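Local atomic coordinates of Myo-inositol phosphohydrolase (Mitsuokella multacida, PDB entry 4WU3), a protein that probably removes phosphate groups from myo-inositol hexakisphosphate as a phosphatase of the PTP-like phytase family, and here binds inositol-(1,3,4,5)-tetrakisphosphate. Residues Lys84-Met89 / Ile271-Leu276; Asp555-Pro560 / Gln608-Asn613; Asp218-Asp223 / Ser332-Tyr337; Glu158-Leu163 / Asn190-Glu195. The protein carries 2 engineered substitutions. One frame throughout, in Å; residues are numbered along the deposited sequence. Where two conformers were deposited one is given.

Contact 1. Residues Lys84-Met89 / Ile271-Leu276; sequences KGMDTM and IQRQKL
Over one face of the Arg273 guanidinium lies the CG methylene of Met86, 3.3 Å above the plane and centred on it, while at the edge, within that plane, sits the backbone oxygen of Lys84. The group meets this oxygen end-on with both terminal nitrogens: Arg273 NH1 donates to Lys84 O at 2.9 Å, and Arg273 NH2 donates to the same Lys84 O at 3.0 Å. Because both N-H groups converge on one oxygen, neither bond is straight (147° and 141°); both come from the same face of the carbonyl plane. The two side chains run antiparallel alongside each other, which brings Met86 SD to 3.8 Å from Arg273 CD. A flexible, unbranched thioether suits this place, since it can follow both the flat group and the aliphatic stem beneath it. Arg273 starts with CG wedged between the backbone N and the carbonyl carbon (chi1 70°) and then runs extended to NE, carrying the charge from helix 267-276 to the loop that leads into strand 91-94. In this phosphatase-like fold the helix packs beside helix 247-261, whose Asp257 forms a salt bridge with Arg273 NH2 and also accepts from Gln274 NE2. Thr82 O takes a further bond from Arg273 NH1. A methionine in place of Arg273 would probably leave Lys84 O without its two donors and Asp257 without its charged mate. Gly85 turns the loop with a positive phi, which by itself favours glycine. Farther along the loop, the methyl CE of Met89 stops 4.1 Å from Gln274 NE2.

Contact 2. Residues Asp555-Pro560 / Gln608-Asn613; sequences DMMKNP and QYVQEN
Val610 spreads its two methyls over the end of helix 545-558 and the proline beyond it. With CG1 anti to the backbone N (chi1 167°), that methyl lies 3.8 Å from Pro560 CB and rests near the backbone oxygen of Met556. The other branch, Val610 CG2, comes 4.1 Å from Met557 CG, the two side chains crossing at about a right angle, and it also lies 4.3 Å from Met556 CB. A short, branched residue fits because the backbones are close here, the CA atoms of Met557 and Val610 being 6.0 Å apart. Gln611 behaves differently: its CB leaves the helix away from the partner, but a bend at chi2 (-60°) swings the amide back over the turn. There Gln611 NE2 donates to Pro560 O at 2.8 Å with a nearly straight N-H angle of 160°, lying in the carbonyl plane on a lone pair.

The rigid ring of Pro560 sets an apolar edge against Val610. Both helices begin near the inositol phosphate pocket, where Arg546 and Tyr596 bind the ligand, so this contact joins their far ends. Met556 reaches on to Ile567 of helix 564-573, and Met557 to Ile524 of helix 517-529. Asn613 ND2 closes the last turn of its own helix on Tyr609 O at 2.9 Å.

The chemistry is therefore chiefly shape-dependent: methyl and methylene groups fill the buried part, and one uncharged, well-directed amide bond at the more exposed border satisfies a carbonyl beyond the helix end and fixes the rotation of the Gln611 amide.

Contact 3. Residues Asp218-Asp223 / Ser332-Tyr337; sequences DDPDVD and SWEPDY
Asp219 and Ser332 exchange two hydrogen bonds at the N-terminal end of helix 219-230, which follows strand 205-211 in this phosphatase-like fold. Asp219 N donates to Ser332 OG at 3.0 Å, almost straight at 169°. In return, Ser332 N donates to Asp219 OD2 at 2.8 Å, approaching from above the carboxylate plane, 47° out of it. The first turn of a helix leaves backbone N-H groups without carbonyl partners; Asp218 holds the N-cap position but makes no capping bond with its side chain, and a serine from a distant loop serves Asp219 N instead. Ser332 is suited to this by its short hydroxyl arm: OG stands between its backbone N and carbonyl carbon (chi1 61°), which turns it to the same side as the N-H given to the aspartate.

Next in line is Pro220, a residue well tolerated in a first helical turn because it needs no N-H acceptor there. The Glu334 carboxylate lies by its ring in the conformer given, but a second conformer makes this detail doubtful.

Farther out, Arg216 forms a salt bridge with Asp219 OD1 and so helps hold the carboxylate. An asparagine in place of Asp219 would probably weaken that charge pairing and make the grip on Ser332 N depend on how its amide is turned. Trp333 packs on Ile285 of the second subunit, while at the centre of the contact Asp219 CB lies 3.4 Å from Ser332 OG.

Contact 4. Residues Glu158-Leu163 / Asn190-Glu195; sequences EQLASL and NKVRTE
Leu160 O accepts a 2.9 Å hydrogen bond from Leu163 N, closing a turn in the last part of the segment 158-163, and the same oxygen has Val192 CG1 packed against it at 3.4 Å. The segment here lies on a four-stranded antiparallel sheet, at its outermost strand 192-193. No hydrogen bond crosses between the segments; they are joined by aliphatic packing.

Val192, beta-branched as suits a strand, presents its methyls to two leucines three residues apart. Its CG1, anti to the backbone N (chi1 -173°), lies 3.9 Å from Leu160 CD2, and its CG2 lies 4.3 Å from Leu163 CB. Leucine at these positions extends the apolar surface inward, where both Leu160 and Leu163 touch Trp136 of strand 132-137, in the same sheet.

Arg193 points the opposite way, in the alternation usual along a strand, and its guanidinium binds Gln201 and Glu99. Thr194 has two tasks: at the N-cap of helix 195-201 its OG1 caps a backbone N, while Glu197 accepts from Thr194 N in the manner of a capping box. Its methyl is thereby left for packing, and Thr194 CG2 meets Leu160 CD1 at 3.8 Å, the side chains crossing at about a right angle.

In the fold
Contacts 1, 2 and 4 are buried, whereas contact 3 lies at the surface, close to the second subunit. No helix or strand is shared among the four, and none touches another. Contacts 1 and 2 have centres 58 Å apart on opposite sides of the chain's centre; contact 1 ties a helix to a loop and contact 2 joins two helices near their C-terminal ends, the first relying on a charge directed at a loop carbonyl and the second on methyl packing with one amide bond. Contact 4, nested within the loop closed by contact 1, is held by aliphatic packing, with no hydrogen bond across it. Contact 3 alternates with contact 1 along the sequence and is mainly polar, as befits its exposed helix start.

Contact 1. Residues Lys84-Met89 / Ile271-Leu276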
loop_
_atom_site.group_PDB
_atom_site.type_symbol
_atom_site.label_atom_id
_atom_site.label_comp_id
_atom_site.label_asym_id
_atom_site.label_seq_id
_atom_site.Cartn_x
_atom_site.Cartn_y
_atom_site.Cartn_z
ATOM N N LYS A 84 18.220 -21.925 -18.254
ATOM C CA LYS A 84 19.351 -21.233 -18.863
ATOM C C LYS A 84 19.909 -20.104 -17.990
ATOM O O LYS A 84 19.171 -19.232 -17.521
ATOM C CB LYS A 84 18.990 -20.680 -20.241
ATOM C CG LYS A 84 20.124 -19.863 -20.830
ATOM C CD LYS A 84 19.876 -19.468 -22.270
ATOM C CE LYS A 84 21.157 -18.926 -22.882
ATOM N NZ LYS A 84 20.973 -18.574 -24.315
ATOM N N GLY A 85 21.225 -20.142 -17.788
ATOM C CA GLY A 85 21.937 -19.127 -17.023
ATOM C C GLY A 85 21.960 -19.331 -15.513
ATOM O O GLY A 85 22.698 -18.642 -14.811
ATOM N N MET A 86 21.173 -20.270 -14.999
ATOM C CA MET A 86 21.047 -20.432 -13.551
ATOM C C MET A 86 22.328 -20.898 -12.865
ATOM O O MET A 86 22.636 -20.468 -11.751
ATOM C CB MET A 86 19.937 -21.427 -13.222
ATOM C CG MET A 86 18.553 -20.915 -13.564
ATOM S SD MET A 86 17.266 -21.966 -12.891
ATOM C CE MET A 86 17.241 -21.416 -11.179
ATOM N N ASP A 87 23.064 -21.786 -13.518
ATOM C CA ASP A 87 24.163 -22.479 -12.859
ATOM C C ASP A 87 25.442 -21.636 -12.721
ATOM O O ASP A 87 26.361 -22.016 -11.981
ATOM C CB ASP A 87 24.451 -23.796 -13.582
ATOM C CG ASP A 87 23.335 -24.820 -13.399
ATOM O OD1 ASP A 87 22.342 -24.520 -12.699
ATOM O OD2 ASP A 87 23.449 -25.937 -13.947
ATOM N N THR A 88 25.489 -20.490 -13.408
ATOM C CA THR A 88 26.676 -19.635 -13.400
ATOM C C THR A 88 26.433 -18.276 -12.738
ATOM O O THR A 88 27.186 -17.325 -12.945
ATOM C CB THR A 88 27.166 -19.376 -14.830
ATOM O OG1 THR A 88 26.108 -18.783 -15.589
ATOM C CG2 THR A 88 27.599 -20.676 -15.491
ATOM N N MET A 89 25.387 -18.186 -11.930
ATOM C CA MET A 89 25.008 -16.918 -11.316
ATOM C C MET A 89 25.823 -16.620 -10.064
ATOM O O MET A 89 25.930 -15.464 -9.655
ATOM C CB MET A 89 23.526 -16.932 -10.980
ATOM C CG MET A 89 22.644 -16.978 -12.215
ATOM S SD MET A 89 20.951 -16.487 -11.878
ATOM C CE MET A 89 20.452 -17.772 -10.741
ATOM N N ILE A 271 10.612 -15.321 -12.693
ATOM C CA ILE A 271 9.708 -15.333 -11.538
ATOM C C ILE A 271 9.389 -16.768 -11.110
ATOM O O ILE A 271 9.483 -17.109 -9.930
ATOM C CB ILE A 271 8.387 -14.589 -11.854
ATOM C CG1 ILE A 271 8.647 -13.091 -12.013
ATOM C CG2 ILE A 271 7.349 -14.830 -10.757
ATOM C CD1 ILE A 271 9.116 -12.428 -10.740
ATOM N N GLN A 272 9.015 -17.604 -12.076
ATOM C CA GLN A 272 8.698 -18.998 -11.794
ATOM C C GLN A 272 9.907 -19.756 -11.265
ATOM O O GLN A 272 9.788 -20.474 -10.273
ATOM C CB GLN A 272 8.171 -19.707 -13.033
ATOM C CG GLN A 272 6.707 -19.448 -13.308
ATOM C CD GLN A 272 5.859 -19.698 -12.085
ATOM O OE1 GLN A 272 5.799 -20.812 -11.580
ATOM N NE2 GLN A 272 5.210 -18.647 -11.590
ATOM N N ARG A 273 11.069 -19.621 -11.904
ATOM C CA ARG A 273 12.188 -20.447 -11.453
ATOM C C ARG A 273 12.684 -20.047 -10.060
ATOM O O ARG A 273 13.089 -20.907 -9.278
ATOM C CB ARG A 273 13.307 -20.543 -12.487
ATOM C CG ARG A 273 14.117 -19.293 -12.745
ATOM C CD ARG A 273 14.770 -19.436 -14.107
ATOM N NE ARG A 273 15.871 -18.511 -14.303
ATOM C CZ ARG A 273 16.777 -18.629 -15.269
ATOM N NH1 ARG A 273 16.706 -19.633 -16.137
ATOM N NH2 ARG A 273 17.754 -17.741 -15.368
ATOM N N GLN A 274 12.600 -18.762 -9.721
ATOM C CA GLN A 274 12.977 -18.339 -8.374
ATOM C C GLN A 274 11.990 -18.841 -7.322
ATOM O O GLN A 274 12.346 -18.964 -6.154
ATOM C CB GLN A 274 13.151 -16.825 -8.292
ATOM C CG GLN A 274 14.351 -16.305 -9.088
ATOM C CD GLN A 274 15.701 -16.809 -8.580
ATOM O OE1 GLN A 274 15.911 -16.972 -7.371
ATOM N NE2 GLN A 274 16.636 -17.028 -9.505
ATOM N N LYS A 275 10.762 -19.161 -7.732
ATOM C CA LYS A 275 9.831 -19.849 -6.832
ATOM C C LYS A 275 10.214 -21.318 -6.722
ATOM O O LYS A 275 10.240 -21.878 -5.631
ATOM C CB LYS A 275 8.381 -19.740 -7.311
ATOM C CG LYS A 275 7.457 -20.782 -6.688
ATOM C CD LYS A 275 7.184 -20.469 -5.228
ATOM C CE LYS A 275 6.742 -21.694 -4.433
ATOM N NZ LYS A 275 7.889 -22.571 -4.025
ATOM N N LEU A 276 10.531 -21.940 -7.851
ATOM C CA LEU A 276 10.826 -23.371 -7.858
ATOM C C LEU A 276 12.043 -23.764 -7.003
ATOM O O LEU A 276 12.056 -24.847 -6.424
ATOM C CB LEU A 276 10.992 -23.868 -9.291
ATOM C CG LEU A 276 9.678 -23.861 -10.076
ATOM C CD1 LEU A 276 9.914 -23.972 -11.570
ATOM C CD2 LEU A 276 8.771 -24.985 -9.602
#

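Contact 2. Residues Asp555-Pro560 / Gln608-Asn613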
loop_
_atom_site.group_PDB
_atom_site.type_symbol
_atom_site.label_atom_id
_atom_site.label_comp_id
_atom_site.label_asym_id
_atom_site.label_seq_id
_atom_site.Cartn_x
_atom_site.Cartn_y
_atom_site.Cartn_z
ATOM N N ASP A 555 32.725 25.827 23.646
ATOM C CA ASP A 555 32.792 25.982 25.090
ATOM C C ASP A 555 33.547 24.796 25.708
ATOM O O ASP A 555 34.507 24.990 26.460
ATOM C CB ASP A 555 31.383 26.097 25.671
ATOM C CG ASP A 555 31.357 26.675 27.096
ATOM O OD1 ASP A 555 32.432 26.893 27.706
ATOM O OD2 ASP A 555 30.236 26.905 27.614
ATOM N N MET A 556 33.122 23.577 25.373
ATOM C CA MET A 556 33.734 22.363 25.914
ATOM C C MET A 556 35.210 22.325 25.602
ATOM O O MET A 556 36.033 22.002 26.466
ATOM C CB MET A 556 33.133 21.103 25.291
ATOM C CG MET A 556 31.800 20.677 25.843
ATOM S SD MET A 556 31.166 19.268 24.914
ATOM C CE MET A 556 29.445 19.731 24.834
ATOM N N MET A 557 35.538 22.595 24.345
ATOM C CA MET A 557 36.918 22.521 23.894
ATOM C C MET A 557 37.805 23.409 24.761
ATOM O O MET A 557 38.911 23.027 25.111
ATOM C CB MET A 557 37.038 22.932 22.417
ATOM C CG MET A 557 36.520 21.891 21.425
ATOM S SD MET A 557 36.354 22.511 19.734
ATOM C CE MET A 557 38.070 22.595 19.226
ATOM N N LYS A 558 37.308 24.595 25.101
ATOM C CA LYS A 558 38.104 25.603 25.807
ATOM C C LYS A 558 38.059 25.398 27.319
ATOM O O LYS A 558 38.948 25.832 28.036
ATOM C CB LYS A 558 37.585 27.011 25.473
ATOM C CG LYS A 558 37.538 27.339 23.986
ATOM C CD LYS A 558 38.901 27.734 23.448
ATOM C CE LYS A 558 39.313 29.111 23.950
ATOM N NZ LYS A 558 40.617 29.541 23.377
ATOM N N ASN A 559 37.019 24.722 27.792
ATOM C CA ASN A 559 36.815 24.527 29.217
ATOM C C ASN A 559 36.484 23.076 29.516
ATOM O O ASN A 559 35.395 22.771 29.997
ATOM C CB ASN A 559 35.684 25.426 29.706
ATOM C CG ASN A 559 36.005 26.895 29.544
ATOM O OD1 ASN A 559 36.737 27.470 30.336
ATOM N ND2 ASN A 559 35.478 27.501 28.508
ATOM N N PRO A 560 37.430 22.171 29.228
ATOM C CA PRO A 560 37.193 20.738 29.393
ATOM C C PRO A 560 37.002 20.320 30.861
ATOM O O PRO A 560 36.548 19.209 31.135
ATOM C CB PRO A 560 38.442 20.100 28.772
ATOM C CG PRO A 560 39.486 21.162 28.806
ATOM C CD PRO A 560 38.770 22.467 28.690
ATOM N N GLN A 608 33.236 13.421 25.382
ATOM C CA GLN A 608 34.273 12.414 25.610
ATOM C C GLN A 608 35.496 12.680 24.733
ATOM O O GLN A 608 36.644 12.543 25.177
ATOM C CB GLN A 608 33.759 10.995 25.332
ATOM C CG GLN A 608 34.851 9.945 25.517
ATOM C CD GLN A 608 34.391 8.518 25.285
ATOM O OE1 GLN A 608 33.225 8.264 25.001
ATOM N NE2 GLN A 608 35.327 7.577 25.398
ATOM N N TYR A 609 35.243 13.030 23.480
ATOM C CA TYR A 609 36.317 13.303 22.544
ATOM C C TYR A 609 37.219 14.410 23.093
ATOM O O TYR A 609 38.441 14.334 23.002
ATOM C CB TYR A 609 35.745 13.697 21.180
ATOM C CG TYR A 609 36.736 14.397 20.281
ATOM C CD1 TYR A 609 37.736 13.686 19.633
ATOM C CD2 TYR A 609 36.668 15.772 20.067
ATOM C CE1 TYR A 609 38.649 14.322 18.811
ATOM C CE2 TYR A 609 37.578 16.409 19.240
ATOM C CZ TYR A 609 38.569 15.672 18.621
ATOM O OH TYR A 609 39.483 16.274 17.794
ATOM N N VAL A 610 36.601 15.440 23.653
ATOM C CA VAL A 610 37.340 16.555 24.207
ATOM C C VAL A 610 38.149 16.093 25.414
ATOM O O VAL A 610 39.338 16.374 25.525
ATOM C CB VAL A 610 36.398 17.701 24.626
ATOM C CG1 VAL A 610 37.141 18.702 25.483
ATOM C CG2 VAL A 610 35.820 18.388 23.398
ATOM N N GLN A 611 37.500 15.389 26.325
ATOM C CA GLN A 611 38.191 14.898 27.511
ATOM C C GLN A 611 39.506 14.221 27.137
ATOM O O GLN A 611 40.510 14.407 27.818
ATOM C CB GLN A 611 37.305 13.918 28.274
ATOM C CG GLN A 611 36.126 14.574 28.970
ATOM C CD GLN A 611 36.551 15.619 29.990
ATOM O OE1 GLN A 611 37.333 15.339 30.889
ATOM N NE2 GLN A 611 36.046 16.829 29.844
ATOM N N GLU A 612 39.492 13.475 26.033
ATOM C CA GLU A 612 40.609 12.618 25.630
ATOM C C GLU A 612 41.638 13.270 24.726
ATOM O O GLU A 612 42.739 12.739 24.588
ATOM C CB GLU A 612 40.085 11.388 24.883
ATOM C CG GLU A 612 39.374 10.391 25.771
ATOM C CD GLU A 612 38.888 9.177 25.011
ATOM O OE1 GLU A 612 39.365 8.935 23.878
ATOM O OE2 GLU A 612 38.026 8.463 25.553
ATOM N N ASN A 613 41.288 14.384 24.080
ATOM C CA ASN A 613 42.165 14.962 23.060
ATOM C C ASN A 613 42.509 16.436 23.235
ATOM O O ASN A 613 43.298 16.972 22.462
ATOM C CB ASN A 613 41.567 14.758 21.662
ATOM C CG ASN A 613 41.495 13.297 21.262
ATOM O OD1 ASN A 613 42.397 12.775 20.604
ATOM N ND2 ASN A 613 40.408 12.633 21.639
#

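Contact 3. Residues Asp218-Asp223 / Ser332-Tyr337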
loop_
_atom_site.group_PDB
_atom_site.type_symbol
_atom_site.label_atom_id
_atom_site.label_comp_id
_atom_site.label_asym_id
_atom_site.label_seq_id
_atom_site.Cartn_x
_atom_site.Cartn_y
_atom_site.Cartn_z
ATOM N N ASP A 218 12.990 0.970 -2.240
ATOM C CA ASP A 218 12.765 2.241 -2.925
ATOM C C ASP A 218 13.877 2.462 -3.939
ATOM O O ASP A 218 14.966 1.898 -3.816
ATOM C CB ASP A 218 12.731 3.406 -1.932
ATOM C CG ASP A 218 11.482 3.399 -1.075
ATOM O OD1 ASP A 218 10.439 2.894 -1.546
ATOM O OD2 ASP A 218 11.540 3.897 0.074
ATOM N N ASP A 219 13.596 3.290 -4.934
ATOM C CA ASP A 219 14.525 3.549 -6.035
ATOM C C ASP A 219 15.980 3.865 -5.608
ATOM O O ASP A 219 16.917 3.327 -6.191
ATOM C CB ASP A 219 13.986 4.676 -6.926
ATOM C CG ASP A 219 12.728 4.283 -7.691
ATOM O OD1 ASP A 219 12.282 3.120 -7.589
ATOM O OD2 ASP A 219 12.173 5.142 -8.419
ATOM N N PRO A 220 16.178 4.754 -4.618
ATOM C CA PRO A 220 17.560 5.089 -4.254
ATOM C C PRO A 220 18.354 3.888 -3.731
ATOM O O PRO A 220 19.576 3.838 -3.913
ATOM C CB PRO A 220 17.399 6.149 -3.155
ATOM C CG PRO A 220 16.044 6.726 -3.369
ATOM C CD PRO A 220 15.197 5.630 -3.946
ATOM N N ASP A 221 17.661 2.940 -3.090
ATOM C CA ASP A 221 18.275 1.694 -2.619
ATOM C C ASP A 221 18.579 0.711 -3.755
ATOM O O ASP A 221 19.551 -0.045 -3.707
ATOM C CB ASP A 221 17.372 1.018 -1.590
ATOM C CG ASP A 221 17.533 1.604 -0.202
ATOM O OD1 ASP A 221 18.665 1.985 0.152
ATOM O OD2 ASP A 221 16.536 1.673 0.541
ATOM N N VAL A 222 17.731 0.713 -4.776
ATOM C CA VAL A 222 18.059 0.021 -6.003
ATOM C C VAL A 222 19.332 0.654 -6.580
ATOM O O VAL A 222 20.263 -0.056 -6.930
ATOM C CB VAL A 222 16.905 0.082 -7.021
ATOM C CG1 VAL A 222 17.292 -0.623 -8.319
ATOM C CG2 VAL A 222 15.645 -0.535 -6.437
ATOM N N ASP A 223 19.393 1.984 -6.652
ATOM C CA ASP A 223 20.588 2.645 -7.208
ATOM C C ASP A 223 21.854 2.252 -6.438
ATOM O O ASP A 223 22.928 2.027 -7.018
ATOM C CB ASP A 223 20.460 4.175 -7.145
ATOM C CG ASP A 223 19.633 4.767 -8.290
ATOM O OD1 ASP A 223 19.136 4.032 -9.167
ATOM O OD2 ASP A 223 19.485 6.006 -8.300
ATOM N N SER A 332 9.450 5.063 -7.721
ATOM C CA SER A 332 8.902 5.169 -6.382
ATOM C C SER A 332 8.905 6.644 -5.974
ATOM O O SER A 332 9.654 7.447 -6.507
ATOM C CB SER A 332 9.699 4.344 -5.371
ATOM O OG SER A 332 11.034 4.792 -5.293
ATOM N N TRP A 333 8.047 6.996 -5.038
ATOM C CA TRP A 333 7.952 8.369 -4.598
ATOM C C TRP A 333 9.082 8.705 -3.635
ATOM O O TRP A 333 9.452 7.913 -2.760
ATOM C CB TRP A 333 6.593 8.618 -3.937
ATOM C CG TRP A 333 6.394 10.027 -3.450
ATOM C CD1 TRP A 333 5.851 11.069 -4.152
ATOM C CD2 TRP A 333 6.749 10.553 -2.161
ATOM N NE1 TRP A 333 5.832 12.203 -3.372
ATOM C CE2 TRP A 333 6.378 11.916 -2.150
ATOM C CE3 TRP A 333 7.346 10.006 -1.017
ATOM C CZ2 TRP A 333 6.582 12.739 -1.044
ATOM C CZ3 TRP A 333 7.542 10.828 0.090
ATOM C CH2 TRP A 333 7.161 12.180 0.065
ATOM N N GLU A 334 9.616 9.907 -3.804
ATOM C CA GLU A 334 10.652 10.446 -2.935
ATOM C C GLU A 334 10.304 11.902 -2.591
ATOM O O GLU A 334 9.738 12.613 -3.424
ATOM C CB GLU A 334 12.006 10.379 -3.648
ATOM C CG GLU A 334 12.632 8.988 -3.689
ATOM C CD GLU A 334 13.332 8.623 -2.393
ATOM O OE1 GLU A 334 14.176 9.420 -1.923
ATOM O OE2 GLU A 334 13.056 7.536 -1.847
ATOM N N PRO A 335 10.617 12.354 -1.360
ATOM C CA PRO A 335 10.414 13.768 -1.085
ATOM C C PRO A 335 11.335 14.639 -1.930
ATOM O O PRO A 335 12.438 14.216 -2.285
ATOM C CB PRO A 335 10.750 13.900 0.403
ATOM C CG PRO A 335 11.497 12.663 0.772
ATOM C CD PRO A 335 11.039 11.594 -0.172
ATOM N N ASP A 336 10.872 15.833 -2.277
ATOM C CA ASP A 336 11.716 16.815 -2.960
ATOM C C ASP A 336 12.050 17.916 -1.951
ATOM O O ASP A 336 11.163 18.614 -1.464
ATOM C CB ASP A 336 11.001 17.381 -4.186
ATOM C CG ASP A 336 11.844 18.386 -4.960
ATOM O OD1 ASP A 336 12.966 18.741 -4.531
ATOM O OD2 ASP A 336 11.367 18.829 -6.026
ATOM N N TYR A 337 13.333 18.053 -1.635
ATOM C CA TYR A 337 13.781 19.000 -0.622
ATOM C C TYR A 337 14.283 20.294 -1.230
ATOM O O TYR A 337 14.767 21.153 -0.516
ATOM C CB TYR A 337 14.897 18.379 0.232
ATOM C CG TYR A 337 14.407 17.243 1.095
ATOM C CD1 TYR A 337 13.393 17.449 2.012
ATOM C CD2 TYR A 337 14.931 15.970 0.972
ATOM C CE1 TYR A 337 12.916 16.419 2.789
ATOM C CE2 TYR A 337 14.464 14.930 1.748
ATOM C CZ TYR A 337 13.456 15.162 2.660
ATOM O OH TYR A 337 12.977 14.145 3.462
#

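Contact 4. Residues Glu158-Leu163 / Asn190-Glu195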
loop_
_atom_site.group_PDB
_atom_site.type_symbol
_atom_site.label_atom_id
_atom_site.label_comp_id
_atom_site.label_asym_id
_atom_site.label_seq_id
_atom_site.Cartn_x
_atom_site.Cartn_y
_atom_site.Cartn_z
ATOM N N GLU A 158 24.156 1.681 18.625
ATOM C CA GLU A 158 23.816 2.139 19.972
ATOM C C GLU A 158 22.980 1.117 20.736
ATOM O O GLU A 158 23.236 0.832 21.909
ATOM C CB GLU A 158 23.043 3.464 19.902
ATOM C CG GLU A 158 22.450 3.892 21.233
ATOM C CD GLU A 158 21.633 5.156 21.133
ATOM O OE1 GLU A 158 21.065 5.413 20.055
ATOM O OE2 GLU A 158 21.575 5.902 22.133
ATOM N N GLN A 159 21.959 0.584 20.070
ATOM C CA GLN A 159 21.102 -0.438 20.674
ATOM C C GLN A 159 21.932 -1.626 21.152
ATOM O O GLN A 159 21.778 -2.079 22.281
ATOM C CB GLN A 159 20.024 -0.889 19.682
ATOM C CG GLN A 159 18.938 0.160 19.469
ATOM C CD GLN A 159 18.081 -0.080 18.236
ATOM O OE1 GLN A 159 18.580 -0.379 17.162
ATOM N NE2 GLN A 159 16.786 0.083 18.392
ATOM N N LEU A 160 22.815 -2.100 20.276
ATOM C CA LEU A 160 23.721 -3.196 20.568
ATOM C C LEU A 160 24.718 -2.799 21.662
ATOM O O LEU A 160 25.029 -3.592 22.563
ATOM C CB LEU A 160 24.465 -3.600 19.292
ATOM C CG LEU A 160 23.605 -4.362 18.281
ATOM C CD1 LEU A 160 24.191 -4.354 16.882
ATOM C CD2 LEU A 160 23.424 -5.793 18.762
ATOM N N ALA A 161 25.211 -1.564 21.582
ATOM C CA ALA A 161 26.173 -1.070 22.553
ATOM C C ALA A 161 25.584 -1.139 23.952
ATOM O O ALA A 161 26.294 -1.413 24.905
ATOM C CB ALA A 161 26.599 0.355 22.222
ATOM N N SER A 162 24.283 -0.921 24.069
ATOM C CA SER A 162 23.621 -0.934 25.374
ATOM C C SER A 162 23.606 -2.331 26.043
ATOM O O SER A 162 23.257 -2.455 27.214
ATOM C CB SER A 162 22.193 -0.404 25.239
ATOM O OG SER A 162 21.346 -1.391 24.674
ATOM N N LEU A 163 23.985 -3.371 25.307
ATOM C CA LEU A 163 24.003 -4.736 25.851
ATOM C C LEU A 163 25.395 -5.156 26.354
ATOM O O LEU A 163 25.537 -6.167 27.053
ATOM C CB LEU A 163 23.524 -5.738 24.795
ATOM C CG LEU A 163 22.228 -5.391 24.053
ATOM C CD1 LEU A 163 21.897 -6.425 22.982
ATOM C CD2 LEU A 163 21.086 -5.262 25.044
ATOM N N ASN A 190 29.460 -13.108 25.910
ATOM C CA ASN A 190 30.526 -12.192 26.274
ATOM C C ASN A 190 31.000 -11.420 25.048
ATOM O O ASN A 190 32.078 -10.833 25.049
ATOM C CB ASN A 190 31.680 -12.951 26.916
ATOM C CG ASN A 190 32.240 -14.015 26.012
ATOM O OD1 ASN A 190 32.176 -13.900 24.784
ATOM N ND2 ASN A 190 32.798 -15.062 26.611
ATOM N N LYS A 191 30.164 -11.425 24.015
ATOM C CA LYS A 191 30.413 -10.702 22.776
ATOM C C LYS A 191 29.140 -10.097 22.219
ATOM O O LYS A 191 28.123 -10.767 22.145
ATOM C CB LYS A 191 30.925 -11.665 21.726
ATOM C CG LYS A 191 32.407 -11.636 21.535
ATOM C CD LYS A 191 32.800 -12.504 20.349
ATOM C CE LYS A 191 33.163 -13.914 20.766
ATOM N NZ LYS A 191 33.545 -14.706 19.568
ATOM N N VAL A 192 29.214 -8.849 21.787
ATOM C CA VAL A 192 28.101 -8.201 21.098
ATOM C C VAL A 192 28.634 -7.633 19.780
ATOM O O VAL A 192 29.617 -6.899 19.773
ATOM C CB VAL A 192 27.489 -7.079 21.954
ATOM C CG1 VAL A 192 26.220 -6.539 21.304
ATOM C CG2 VAL A 192 27.193 -7.577 23.369
ATOM N N ARG A 193 28.005 -7.995 18.669
ATOM C CA ARG A 193 28.503 -7.609 17.355
ATOM C C ARG A 193 27.362 -7.218 16.426
ATOM O O ARG A 193 26.263 -7.758 16.521
ATOM C CB ARG A 193 29.301 -8.757 16.718
ATOM C CG ARG A 193 30.622 -9.066 17.419
ATOM C CD ARG A 193 31.326 -10.290 16.859
ATOM N NE ARG A 193 30.592 -11.525 17.104
ATOM C CZ ARG A 193 30.976 -12.720 16.664
ATOM N NH1 ARG A 193 32.091 -12.837 15.960
ATOM N NH2 ARG A 193 30.248 -13.799 16.930
ATOM N N THR A 194 27.630 -6.256 15.545
ATOM C CA THR A 194 26.799 -6.032 14.368
ATOM C C THR A 194 27.036 -7.189 13.420
ATOM O O THR A 194 28.012 -7.922 13.573
ATOM C CB THR A 194 27.202 -4.760 13.614
ATOM O OG1 THR A 194 28.567 -4.869 13.183
ATOM C CG2 THR A 194 27.033 -3.539 14.492
ATOM N N GLU A 195 26.173 -7.352 12.426
ATOM C CA GLU A 195 26.353 -8.439 11.463
ATOM C C GLU A 195 27.650 -8.248 10.700
ATOM O O GLU A 195 28.353 -9.211 10.375
ATOM C CB GLU A 195 25.175 -8.514 10.483
ATOM C CG GLU A 195 25.247 -9.703 9.534
ATOM C CD GLU A 195 23.948 -9.940 8.787
ATOM O OE1 GLU A 195 22.866 -9.923 9.420
ATOM O OE2 GLU A 195 24.007 -10.152 7.566
#